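Prolyl 4-hydroxylase (Phytophthora capsici LT1534, PDB 6IUQ) probably catalyses the 4-hydroxylation of proline residues as an Fe(II)- and 2-oxoglutarate-dependent oxygenase built on a double-stranded beta-helix core. Local coordinates at residues 55-59 / 106-110; 93-98 / 140-146; 172-178 / 199-204. All coordinates share one frame. Residue numbers count along the deposited sequence, not the author numbering.

Interaction 1: 55-59 / 106-110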
loop_
_atom_site.group_PDB
_atom_site.type_symbol
_atom_site.label_atom_id
_atom_site.label_comp_id
_atom_site.label_asym_id
_atom_site.label_seq_id
_atom_site.Cartn_x
_atom_site.Cartn_y
_atom_site.Cartn_z
ATOM N N GLU A 55 16.779 -14.793 -2.706
ATOM C CA GLU A 55 15.789 -15.864 -2.685
ATOM C C GLU A 55 14.648 -15.579 -3.658
ATOM O O GLU A 55 14.132 -16.481 -4.307
ATOM C CB GLU A 55 15.261 -16.078 -1.268
ATOM C CG GLU A 55 16.313 -16.651 -0.346
ATOM C CD GLU A 55 15.784 -17.043 1.027
ATOM O OE1 GLU A 55 14.592 -16.774 1.347
ATOM O OE2 GLU A 55 16.578 -17.628 1.794
HETATM N N MSE A 56 14.272 -14.315 -3.789
HETATM C CA MSE A 56 13.206 -13.961 -4.719
HETATM C C MSE A 56 13.615 -14.180 -6.169
HETATM O O MSE A 56 12.819 -14.653 -6.976
HETATM C CB MSE A 56 12.784 -12.507 -4.518
HETATM C CG MSE A 56 12.074 -12.274 -3.208
HETATM SE SE MSE A 56 11.674 -10.393 -2.950
HETATM C CE MSE A 56 10.490 -10.106 -4.476
ATOM N N ARG A 57 14.843 -13.796 -6.497
ATOM C CA ARG A 57 15.364 -13.996 -7.838
ATOM C C ARG A 57 15.433 -15.488 -8.163
ATOM O O ARG A 57 15.160 -15.905 -9.284
ATOM C CB ARG A 57 16.745 -13.362 -7.983
ATOM C CG ARG A 57 16.755 -11.843 -8.090
ATOM C CD ARG A 57 18.005 -11.418 -8.837
ATOM N NE ARG A 57 18.475 -10.073 -8.521
ATOM C CZ ARG A 57 18.067 -8.960 -9.130
ATOM N NH1 ARG A 57 17.147 -9.015 -10.090
ATOM N NH2 ARG A 57 18.591 -7.785 -8.774
ATOM N N TRP A 58 15.800 -16.289 -7.169
ATOM C CA TRP A 58 15.840 -17.726 -7.345
ATOM C C TRP A 58 14.456 -18.279 -7.659
ATOM O O TRP A 58 14.297 -19.095 -8.563
ATOM C CB TRP A 58 16.399 -18.404 -6.106
ATOM C CG TRP A 58 16.546 -19.869 -6.294
ATOM C CD1 TRP A 58 17.619 -20.527 -6.834
ATOM C CD2 TRP A 58 15.580 -20.874 -5.969
ATOM N NE1 TRP A 58 17.382 -21.879 -6.853
ATOM C CE2 TRP A 58 16.138 -22.120 -6.329
ATOM C CE3 TRP A 58 14.305 -20.844 -5.399
ATOM C CZ2 TRP A 58 15.469 -23.318 -6.133
ATOM C CZ3 TRP A 58 13.638 -22.036 -5.210
ATOM C CH2 TRP A 58 14.221 -23.259 -5.578
ATOM N N LEU A 59 13.458 -17.838 -6.904
ATOM C CA LEU A 59 12.086 -18.260 -7.140
ATOM C C LEU A 59 11.675 -17.942 -8.566
ATOM O O LEU A 59 10.967 -18.717 -9.214
ATOM C CB LEU A 59 11.135 -17.582 -6.156
ATOM C CG LEU A 59 11.208 -18.118 -4.731
ATOM C CD1 LEU A 59 10.351 -17.270 -3.821
ATOM C CD2 LEU A 59 10.768 -19.581 -4.696
ATOM N N LYS A 106 11.417 -23.874 0.482
ATOM C CA LYS A 106 12.520 -23.687 -0.454
ATOM C C LYS A 106 13.333 -22.435 -0.159
ATOM O O LYS A 106 14.469 -22.335 -0.602
ATOM C CB LYS A 106 12.012 -23.627 -1.897
ATOM C CG LYS A 106 11.201 -24.845 -2.317
ATOM C CD LYS A 106 10.750 -24.752 -3.770
ATOM C CE LYS A 106 10.066 -26.048 -4.217
ATOM N NZ LYS A 106 10.971 -27.239 -4.113
ATOM N N VAL A 107 12.760 -21.485 0.586
ATOM C CA VAL A 107 13.390 -20.170 0.780
ATOM C C VAL A 107 13.411 -19.716 2.242
ATOM O O VAL A 107 12.532 -18.975 2.698
ATOM C CB VAL A 107 12.686 -19.104 -0.078
ATOM C CG1 VAL A 107 13.215 -19.135 -1.515
ATOM C CG2 VAL A 107 11.160 -19.306 -0.063
ATOM N N PRO A 108 14.446 -20.140 2.980
ATOM C CA PRO A 108 14.527 -19.986 4.443
ATOM C C PRO A 108 14.370 -18.559 4.980
ATOM O O PRO A 108 13.708 -18.370 6.017
ATOM C CB PRO A 108 15.932 -20.525 4.768
ATOM C CG PRO A 108 16.219 -21.493 3.684
ATOM C CD PRO A 108 15.612 -20.867 2.441
ATOM N N GLU A 109 14.973 -17.571 4.325
ATOM C CA GLU A 109 14.828 -16.207 4.811
ATOM C C GLU A 109 13.416 -15.692 4.544
ATOM O O GLU A 109 12.856 -14.947 5.349
ATOM C CB GLU A 109 15.875 -15.274 4.183
ATOM C CG GLU A 109 17.313 -15.671 4.482
ATOM C CD GLU A 109 17.577 -15.854 5.979
ATOM O OE1 GLU A 109 17.059 -15.059 6.804
ATOM O OE2 GLU A 109 18.297 -16.814 6.336
ATOM N N LEU A 110 12.839 -16.068 3.409
ATOM C CA LEU A 110 11.462 -15.658 3.138
ATOM C C LEU A 110 10.504 -16.400 4.061
ATOM O O LEU A 110 9.505 -15.834 4.489
ATOM C CB LEU A 110 11.099 -15.888 1.676
ATOM C CG LEU A 110 11.737 -14.904 0.692
ATOM C CD1 LEU A 110 11.506 -15.345 -0.759
ATOM C CD2 LEU A 110 11.206 -13.487 0.930
#

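Interaction 2: 93-98 / 140-146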
loop_
_atom_site.group_PDB
_atom_site.type_symbol
_atom_site.label_atom_id
_atom_site.label_comp_id
_atom_site.label_asym_id
_atom_site.label_seq_id
_atom_site.Cartn_x
_atom_site.Cartn_y
_atom_site.Cartn_z
ATOM N N ILE A 93 4.550 -8.124 -15.326
ATOM C CA ILE A 93 4.138 -8.254 -13.925
ATOM C C ILE A 93 3.811 -9.663 -13.449
ATOM O O ILE A 93 2.847 -10.250 -13.851
ATOM C CB ILE A 93 3.005 -7.301 -13.576
ATOM C CG1 ILE A 93 3.534 -5.882 -13.647
ATOM C CG2 ILE A 93 2.479 -7.592 -12.179
ATOM C CD1 ILE A 93 2.466 -4.858 -13.868
ATOM N N PHE A 94 4.607 -10.163 -12.529
ATOM C CA PHE A 94 4.461 -11.543 -12.064
ATOM C C PHE A 94 4.485 -11.617 -10.531
ATOM O O PHE A 94 5.189 -10.850 -9.865
ATOM C CB PHE A 94 5.572 -12.425 -12.659
ATOM C CG PHE A 94 5.721 -12.290 -14.152
ATOM C CD1 PHE A 94 6.551 -11.318 -14.698
ATOM C CD2 PHE A 94 5.017 -13.125 -15.011
ATOM C CE1 PHE A 94 6.683 -11.185 -16.076
ATOM C CE2 PHE A 94 5.146 -13.000 -16.384
ATOM C CZ PHE A 94 5.978 -12.026 -16.918
ATOM N N GLU A 95 3.717 -12.547 -9.976
ATOM C CA GLU A 95 3.511 -12.598 -8.539
ATOM C C GLU A 95 3.561 -14.014 -7.985
ATOM O O GLU A 95 3.320 -14.976 -8.701
ATOM C CB GLU A 95 2.168 -11.954 -8.183
ATOM C CG GLU A 95 2.136 -10.453 -8.436
ATOM C CD GLU A 95 0.785 -9.829 -8.126
ATOM O OE1 GLU A 95 -0.205 -10.587 -8.022
ATOM O OE2 GLU A 95 0.718 -8.584 -7.978
ATOM N N VAL A 96 3.883 -14.130 -6.702
ATOM C CA VAL A 96 3.752 -15.396 -5.999
ATOM C C VAL A 96 3.299 -15.136 -4.557
ATOM O O VAL A 96 3.720 -14.185 -3.914
ATOM C CB VAL A 96 5.065 -16.220 -6.036
ATOM C CG1 VAL A 96 6.257 -15.374 -5.693
ATOM C CG2 VAL A 96 4.974 -17.410 -5.097
ATOM N N ASP A 97 2.384 -15.961 -4.080
ATOM C CA ASP A 97 1.908 -15.886 -2.718
ATOM C C ASP A 97 2.665 -16.929 -1.908
ATOM O O ASP A 97 2.860 -18.047 -2.375
ATOM C CB ASP A 97 0.396 -16.123 -2.687
ATOM C CG ASP A 97 -0.217 -15.819 -1.351
ATOM O OD1 ASP A 97 0.422 -16.119 -0.323
ATOM O OD2 ASP A 97 -1.344 -15.277 -1.335
ATOM N N LEU A 98 3.111 -16.574 -0.710
ATOM C CA LEU A 98 3.902 -17.514 0.085
ATOM C C LEU A 98 3.078 -18.219 1.167
ATOM O O LEU A 98 3.627 -18.664 2.176
ATOM C CB LEU A 98 5.104 -16.801 0.716
ATOM C CG LEU A 98 6.248 -16.378 -0.223
ATOM C CD1 LEU A 98 7.494 -16.015 0.563
ATOM C CD2 LEU A 98 6.582 -17.465 -1.234
ATOM N N THR A 140 -1.047 -11.899 4.505
ATOM C CA THR A 140 -0.720 -12.317 3.148
ATOM C C THR A 140 0.668 -11.825 2.860
ATOM O O THR A 140 0.968 -10.668 3.132
ATOM C CB THR A 140 -1.696 -11.728 2.081
ATOM O OG1 THR A 140 -2.994 -12.309 2.220
ATOM C CG2 THR A 140 -1.183 -11.977 0.666
ATOM N N LEU A 141 1.514 -12.673 2.300
ATOM C CA LEU A 141 2.833 -12.223 1.895
ATOM C C LEU A 141 2.991 -12.448 0.399
ATOM O O LEU A 141 3.085 -13.581 -0.067
ATOM C CB LEU A 141 3.918 -12.957 2.686
ATOM C CG LEU A 141 5.311 -12.337 2.690
ATOM C CD1 LEU A 141 5.957 -12.576 4.055
ATOM C CD2 LEU A 141 6.170 -12.885 1.566
ATOM N N LYS A 142 3.017 -11.360 -0.356
ATOM C CA LYS A 142 3.068 -11.456 -1.811
ATOM C C LYS A 142 4.411 -10.949 -2.364
ATOM O O LYS A 142 4.930 -9.920 -1.925
ATOM C CB LYS A 142 1.894 -10.685 -2.427
ATOM C CG LYS A 142 1.811 -10.751 -3.942
ATOM C CD LYS A 142 0.535 -10.102 -4.507
ATOM C CE LYS A 142 0.676 -8.575 -4.697
ATOM N NZ LYS A 142 1.793 -8.138 -5.612
ATOM N N LEU A 143 4.981 -11.700 -3.304
ATOM C CA LEU A 143 6.158 -11.263 -4.039
ATOM C C LEU A 143 5.748 -10.796 -5.427
ATOM O O LEU A 143 4.895 -11.407 -6.062
ATOM C CB LEU A 143 7.186 -12.385 -4.146
ATOM C CG LEU A 143 7.587 -13.076 -2.847
ATOM C CD1 LEU A 143 8.625 -14.145 -3.130
ATOM C CD2 LEU A 143 8.112 -12.056 -1.844
ATOM N N GLN A 144 6.350 -9.707 -5.894
ATOM C CA GLN A 144 6.003 -9.161 -7.194
ATOM C C GLN A 144 7.227 -8.746 -7.991
ATOM O O GLN A 144 8.089 -8.024 -7.492
ATOM C CB GLN A 144 5.071 -7.964 -7.046
ATOM C CG GLN A 144 4.774 -7.276 -8.367
ATOM C CD GLN A 144 3.768 -6.153 -8.244
ATOM O OE1 GLN A 144 4.141 -4.982 -8.136
ATOM N NE2 GLN A 144 2.483 -6.502 -8.266
ATOM N N ARG A 145 7.298 -9.219 -9.233
ATOM C CA ARG A 145 8.301 -8.747 -10.173
ATOM C C ARG A 145 7.604 -7.979 -11.289
ATOM O O ARG A 145 6.645 -8.463 -11.892
ATOM C CB ARG A 145 9.118 -9.910 -10.745
ATOM C CG ARG A 145 10.415 -9.483 -11.437
ATOM C CD ARG A 145 11.160 -10.674 -12.058
ATOM N NE ARG A 145 10.514 -11.118 -13.285
ATOM C CZ ARG A 145 10.877 -10.721 -14.501
ATOM N NH1 ARG A 145 11.906 -9.890 -14.653
ATOM N NH2 ARG A 145 10.220 -11.169 -15.562
ATOM N N ASN A 146 8.070 -6.762 -11.529
ATOM C CA ASN A 146 7.602 -5.960 -12.643
ATOM C C ASN A 146 8.732 -5.847 -13.656
ATOM O O ASN A 146 9.786 -5.277 -13.355
ATOM C CB ASN A 146 7.145 -4.576 -12.161
ATOM C CG ASN A 146 6.686 -3.674 -13.294
ATOM O OD1 ASN A 146 6.639 -4.086 -14.454
ATOM N ND2 ASN A 146 6.336 -2.429 -12.959
HETATM O O HOH W 1 0.737 -15.583 2.336
#

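Interaction 3: 172-178 / 199-204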
loop_
_atom_site.group_PDB
_atom_site.type_symbol
_atom_site.label_atom_id
_atom_site.label_comp_id
_atom_site.label_asym_id
_atom_site.label_seq_id
_atom_site.Cartn_x
_atom_site.Cartn_y
_atom_site.Cartn_z
ATOM N N LEU A 172 8.026 -3.737 1.160
ATOM C CA LEU A 172 9.479 -3.762 1.207
ATOM C C LEU A 172 10.060 -3.688 -0.195
ATOM O O LEU A 172 9.842 -4.586 -1.023
ATOM C CB LEU A 172 9.997 -5.017 1.905
ATOM C CG LEU A 172 11.527 -5.207 1.842
ATOM C CD1 LEU A 172 12.314 -4.024 2.372
ATOM C CD2 LEU A 172 11.951 -6.477 2.568
ATOM N N TYR A 173 10.799 -2.612 -0.454
ATOM C CA TYR A 173 11.386 -2.381 -1.766
ATOM C C TYR A 173 12.829 -2.891 -1.822
ATOM O O TYR A 173 13.579 -2.812 -0.844
ATOM C CB TYR A 173 11.306 -0.892 -2.132
ATOM C CG TYR A 173 9.873 -0.464 -2.378
ATOM C CD1 TYR A 173 9.146 -1.016 -3.427
ATOM C CD2 TYR A 173 9.236 0.442 -1.537
ATOM C CE1 TYR A 173 7.839 -0.661 -3.654
ATOM C CE2 TYR A 173 7.923 0.803 -1.749
ATOM C CZ TYR A 173 7.232 0.250 -2.817
ATOM O OH TYR A 173 5.928 0.582 -3.057
ATOM N N LEU A 174 13.202 -3.418 -2.982
ATOM C CA LEU A 174 14.418 -4.195 -3.110
ATOM C C LEU A 174 15.127 -3.934 -4.436
ATOM O O LEU A 174 15.546 -4.866 -5.114
ATOM C CB LEU A 174 14.096 -5.683 -2.963
ATOM C CG LEU A 174 13.629 -6.153 -1.581
ATOM C CD1 LEU A 174 13.126 -7.576 -1.600
ATOM C CD2 LEU A 174 14.755 -6.050 -0.581
ATOM N N ASN A 175 15.258 -2.661 -4.798
ATOM C CA ASN A 175 15.932 -2.282 -6.036
ATOM C C ASN A 175 17.208 -1.489 -5.740
ATOM O O ASN A 175 17.147 -0.313 -5.360
ATOM C CB ASN A 175 14.970 -1.480 -6.921
ATOM C CG ASN A 175 13.579 -2.117 -6.986
ATOM O OD1 ASN A 175 13.391 -3.195 -7.580
ATOM N ND2 ASN A 175 12.603 -1.468 -6.349
ATOM N N GLU A 176 18.368 -2.126 -5.889
ATOM C CA GLU A 176 19.615 -1.473 -5.482
ATOM C C GLU A 176 20.116 -0.474 -6.513
ATOM O O GLU A 176 20.081 -0.724 -7.715
ATOM C CB GLU A 176 20.708 -2.498 -5.183
ATOM C CG GLU A 176 21.275 -2.300 -3.776
ATOM C CD GLU A 176 22.616 -2.954 -3.564
ATOM O OE1 GLU A 176 22.725 -4.179 -3.793
ATOM O OE2 GLU A 176 23.559 -2.241 -3.145
ATOM N N GLY A 177 20.568 0.673 -6.025
ATOM C CA GLY A 177 21.039 1.724 -6.901
ATOM C C GLY A 177 19.932 2.244 -7.795
ATOM O O GLY A 177 20.195 2.622 -8.941
ATOM N N TRP A 178 18.697 2.240 -7.286
ATOM C CA TRP A 178 17.584 2.885 -7.976
ATOM C C TRP A 178 18.002 4.323 -8.262
ATOM O O TRP A 178 18.653 4.951 -7.430
ATOM C CB TRP A 178 16.288 2.845 -7.136
ATOM C CG TRP A 178 15.122 3.537 -7.814
ATOM C CD1 TRP A 178 14.178 2.963 -8.626
ATOM C CD2 TRP A 178 14.813 4.935 -7.770
ATOM N NE1 TRP A 178 13.288 3.917 -9.067
ATOM C CE2 TRP A 178 13.661 5.136 -8.566
ATOM C CE3 TRP A 178 15.389 6.033 -7.126
ATOM C CZ2 TRP A 178 13.077 6.391 -8.735
ATOM C CZ3 TRP A 178 14.803 7.298 -7.308
ATOM C CH2 TRP A 178 13.657 7.457 -8.099
ATOM N N ALA A 199 10.230 6.793 -3.835
ATOM C CA ALA A 199 11.066 5.953 -4.685
ATOM C C ALA A 199 11.192 4.561 -4.080
ATOM O O ALA A 199 11.276 4.422 -2.865
ATOM C CB ALA A 199 12.451 6.596 -4.871
ATOM N N PRO A 200 11.211 3.522 -4.915
ATOM C CA PRO A 200 11.313 2.160 -4.380
ATOM C C PRO A 200 12.766 1.741 -4.080
ATOM O O PRO A 200 13.278 0.784 -4.652
ATOM C CB PRO A 200 10.718 1.314 -5.504
ATOM C CG PRO A 200 11.164 2.045 -6.738
ATOM C CD PRO A 200 11.112 3.523 -6.384
ATOM N N LYS A 201 13.420 2.460 -3.177
ATOM C CA LYS A 201 14.809 2.165 -2.857
ATOM C C LYS A 201 14.979 0.872 -2.078
ATOM O O LYS A 201 14.105 0.475 -1.302
ATOM C CB LYS A 201 15.417 3.321 -2.075
ATOM C CG LYS A 201 15.427 4.575 -2.899
ATOM C CD LYS A 201 16.159 5.709 -2.241
ATOM C CE LYS A 201 16.447 6.784 -3.303
ATOM N NZ LYS A 201 16.500 8.146 -2.720
HETATM N N MSE A 202 16.109 0.218 -2.333
HETATM C CA MSE A 202 16.542 -0.980 -1.647
HETATM C C MSE A 202 16.400 -0.820 -0.133
HETATM O O MSE A 202 16.867 0.169 0.437
HETATM C CB MSE A 202 18.005 -1.286 -2.020
HETATM C CG MSE A 202 18.660 -2.481 -1.313
HETATM SE SE MSE A 202 17.772 -4.171 -1.665
HETATM C CE MSE A 202 19.284 -5.413 -1.732
ATOM N N ASP A 203 15.732 -1.784 0.494
ATOM C CA ASP A 203 15.620 -1.861 1.946
ATOM C C ASP A 203 14.797 -0.699 2.522
ATOM O O ASP A 203 14.915 -0.348 3.700
ATOM C CB ASP A 203 17.009 -1.917 2.587
ATOM C CG ASP A 203 16.964 -2.435 4.001
ATOM O OD1 ASP A 203 15.977 -3.140 4.322
ATOM O OD2 ASP A 203 17.891 -2.132 4.798
ATOM N N ARG A 204 13.943 -0.119 1.690
ATOM C CA ARG A 204 12.974 0.858 2.158
ATOM C C ARG A 204 11.627 0.196 2.423
ATOM O O ARG A 204 11.129 -0.568 1.600
ATOM C CB ARG A 204 12.813 1.986 1.140
ATOM C CG ARG A 204 11.627 2.887 1.415
ATOM C CD ARG A 204 11.631 4.052 0.449
ATOM N NE ARG A 204 12.550 5.109 0.865
ATOM C CZ ARG A 204 12.819 6.195 0.147
ATOM N NH1 ARG A 204 12.261 6.370 -1.058
ATOM N NH2 ARG A 204 13.649 7.109 0.632
#

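Interaction 1: 55-59 / 106-110
One carboxylate accepts two backbone hydrogen bonds and supplies the polar part of this contact. Glu55, on helix 46-61, extends its side chain to the start of helix 108-115, where Leu110 N donates to Glu55 OE1 at 2.8 Å and Glu109 N donates to Glu55 OE2 at 3.0 Å. Val107 holds the N-cap position, and the backbone NH groups just after it have no carbonyl of their own helix to bond to; the Glu55 carboxylate accepts from two of them, near the positive end of the helix dipole. Glu55 OE2 also bonds Tyr9 of the N-terminal arm. Helix 46-61 thus packs against the first turn of helix 108-115, on the face of the main sheet of the double-stranded beta-helix fold that carries Leu143, which Leu110, Met56 and Leu59 all touch. The apolar contacts lie beside the carboxylate: Leu59 CD1 meets Leu110 CD1 at 3.8 Å, Leu59 CG meets Val107 CG1 at 3.9 Å, and CG of Met56, modelled as selenomethionine, lies 4.0 Å from Leu110 CD1. Farther out, Trp58 CZ3 approaches Lys106 CB at 4.0 Å, while the indole packs edge-to-face with Phe5.

Interaction 2: 93-98 / 140-146
Val96 and Leu143 sit at the middle of the pairing, with Val96 CG1 3.5 Å from Leu143 CB. Leu98, just past the strand, extends this apolar patch: Leu98 CD1 reaches Leu141 CD2 at 3.5 Å and Leu143 CD1 at 4.3 Å. Helices cover it, Leu143 lying under Leu110, Met56 and Leu59, Leu98 under Leu110, and Leu141 under Phe114. Between the backbones, Val96 and Leu143 exchange two N-to-O bonds, Val96 N to Leu143 O (3.0 Å) and Leu143 N to Val96 O (2.9 Å); Phe94 and Arg145 do the same, and Leu98 N adds a bond to Leu141 O. The strands run antiparallel, their axes 4.7 Å apart at 167°, and strand 94-97 forms an outer edge of the main sheet of the double-stranded beta-helix, while strand 139-146 pairs on its other side with strand 224-232. On the Val96 face, Phe94 CE1 lies beside Arg145 NH2 (3.6 Å), while Arg145 NH1 is held by a salt bridge to Glu223. The opposite face is polar. There Glu95 OE2 forms a salt bridge with Lys142 NZ (2.6 Å) and accepts a hydrogen bond from Gln144 NE2 (2.7 Å), so a single oxygen joins two residues spaced two apart along the strand; the Lys142 side chain is about 8 Å from the bound iron. At the far end a water links Asp97 OD1 to Leu141 N, and Asp97 OD1 also bonds His99 N.

Interaction 3: 172-178 / 199-204
This contact joins the end of strand 166-173, with the type II turn Asn175-Trp178 that follows it, to the loop before strand 204-209, within the 2OG-Fe(II) oxygenase region of the double-stranded beta-helix core. The Tyr173 side chain lies about 8 Å from the bound iron. Tyr173 N bonds Arg204 O (2.9 Å), and Asp203 N to Tyr173 O (2.7 Å) ties in the type II turn Lys201-Arg204, which has Asp203 at positive phi. Beyond it, Asn175 ND2 donates to Pro200 O at 2.9 Å, while Met202 N to Asn175 O is weak at 3.2 Å. Pro200, centre of an inverse gamma turn, lies between two aromatic rings: its CB is 3.9 Å from the Tyr173 ring centroid and its CD 3.7 Å from the centroid of the five-membered ring of Trp178, each over the ring face. Ala199 CB covers the six-membered ring of Trp178 (3.6 Å to the centroid), and Trp178 NE1 bonds Gly183 O. On the side toward helix 46-61, the selenium of Met202, a selenomethionine, packs on Leu174 CD2 at 3.7 Å. A few directional bonds thus set the strand end against the loop, while much of the contact is apolar, with CH-pi packing on two ring faces.

Interactions 1 and 2 share one apolar core: Leu143 CD1 of strand 139-146 lies 3.6 Å from Leu59 CD1 and 3.9 Å from Leu110 CD1, so the helices of interaction 1 cover the Leu143 face of the strand pair in interaction 2. Interaction 1 is the most buried of the three; the other two are partly buried. Interactions 2 and 3 both reach the same sheet but do not touch, their nearest atoms being about 7 Å apart. Helix 46-61 also reaches interaction 3, with Met56 SE 3.4 Å from Leu174 CD1. The chemistry follows position: a buried acid at a helix start in the helix packing, backbone pairing with a charged face at the sheet edge, and proline-aromatic packing at a strand end.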